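Local coordinates for protein serine protease inhibitor (Schistosoma haematobium, PDB 3STO) that probably inhibits serine proteases, as a member of the serpin family from a parasitic blood fluke, at residues A[258-261]-A[265-268]. Sequence-based numbering, arbitrary orientation.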
# COMPACT_ATOMS: atom_id res chain seq x y z
N VAL A 258 6.76 5.62 -13.85
CA VAL A 258 8.07 6.24 -13.88
C VAL A 258 8.99 5.36 -14.72
O VAL A 258 9.34 4.25 -14.30
CB VAL A 258 8.68 6.42 -12.48
CG1 VAL A 258 10.01 7.16 -12.59
CG2 VAL A 258 7.73 7.17 -11.57
N LEU A 259 9.36 5.85 -15.89
CA LEU A 259 10.07 5.04 -16.88
C LEU A 259 11.49 5.57 -17.06
O LEU A 259 11.69 6.70 -17.51
CB LEU A 259 9.31 4.99 -18.22
CG LEU A 259 9.84 3.99 -19.25
CD1 LEU A 259 9.66 2.52 -18.78
CD2 LEU A 259 9.18 4.18 -20.61
N PRO A 260 12.48 4.76 -16.69
CA PRO A 260 13.88 5.14 -16.93
C PRO A 260 14.14 5.42 -18.41
O PRO A 260 13.57 4.75 -19.29
CB PRO A 260 14.65 3.90 -16.50
CG PRO A 260 13.73 3.21 -15.52
CD PRO A 260 12.36 3.42 -16.10
N LEU A 261 14.98 6.41 -18.67
CA LEU A 261 15.29 6.78 -20.05
C LEU A 261 16.03 5.69 -20.86
O LEU A 261 15.96 5.67 -22.08
CB LEU A 261 16.00 8.13 -20.10
CG LEU A 261 14.98 9.20 -19.69
CD1 LEU A 261 15.59 10.58 -19.55
CD2 LEU A 261 13.85 9.22 -20.69
N SER A 265 19.07 0.42 -16.49
CA SER A 265 19.11 0.93 -15.11
C SER A 265 17.82 1.65 -14.67
O SER A 265 17.16 2.31 -15.45
CB SER A 265 20.26 1.91 -14.96
OG SER A 265 20.21 2.55 -13.70
N LEU A 266 17.46 1.52 -13.40
CA LEU A 266 16.33 2.22 -12.86
C LEU A 266 16.63 3.73 -12.68
O LEU A 266 15.71 4.55 -12.64
CB LEU A 266 15.94 1.62 -11.53
CG LEU A 266 14.85 0.56 -11.41
CD1 LEU A 266 14.30 0.13 -12.72
CD2 LEU A 266 15.34 -0.62 -10.58
N ASN A 267 17.90 4.10 -12.62
CA ASN A 267 18.27 5.51 -12.48
C ASN A 267 17.65 6.13 -11.21
O ASN A 267 17.56 5.46 -10.18
CB ASN A 267 17.87 6.29 -13.75
CG ASN A 267 18.78 5.97 -14.95
OD1 ASN A 267 19.92 5.51 -14.78
ND2 ASN A 267 18.28 6.22 -16.17
N GLY A 268 17.21 7.39 -11.28
CA GLY A 268 16.64 8.07 -10.12
C GLY A 268 15.26 7.56 -9.73
O GLY A 268 14.68 8.01 -8.76
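Pro-260 carries most of this contact, its ring turned toward Ser-265 and Leu-266 in the loop that doubles back after the strand. The Ser-265 carbonyl points at the ring carbons CB and CG, its O lying 3.2 Å from Pro-260 CB. Leu-266 O passes the ring side-on, its C=O bond nearly perpendicular to the line to Pro-260 CG, 3.7 Å away. The backbone here therefore meets the proline through van der Waals contact with its ring carbons. Apolar packing is thinner. Leu-266 sets out away from the strand, yet its CD1 comes back to 4.2 Å from Pro-260 CG, and the side chain also touches Pro-380, Ile-382 and Met-400.

Strand 253-260 is an inner strand of the serpin sheet B, antiparallel to 241-247 and 381-387. It ends at the proline; three residues beyond Leu-261, the chain has turned back as 265-268, which leads into the short helix 269-273.

Polar groups shape the returning loop from within. Ser-265 OG accepts the backbone N-H of Asn-267 at 3.0 Å, with an angle of 149° at the hydrogen, closing an ST turn. With CG anti to its carbonyl carbon (chi1 -73°), Asn-267 sends its amide toward the strand end. There ND2 sits 4.3 Å from Pro-260 CB and 4.1 Å from Leu-261 N, and donates to Gly-240 O. Leu-261 shares Gly-240 through a backbone hydrogen bond, and the backbone of Gly-268 bonds to that of Glu-239 next door.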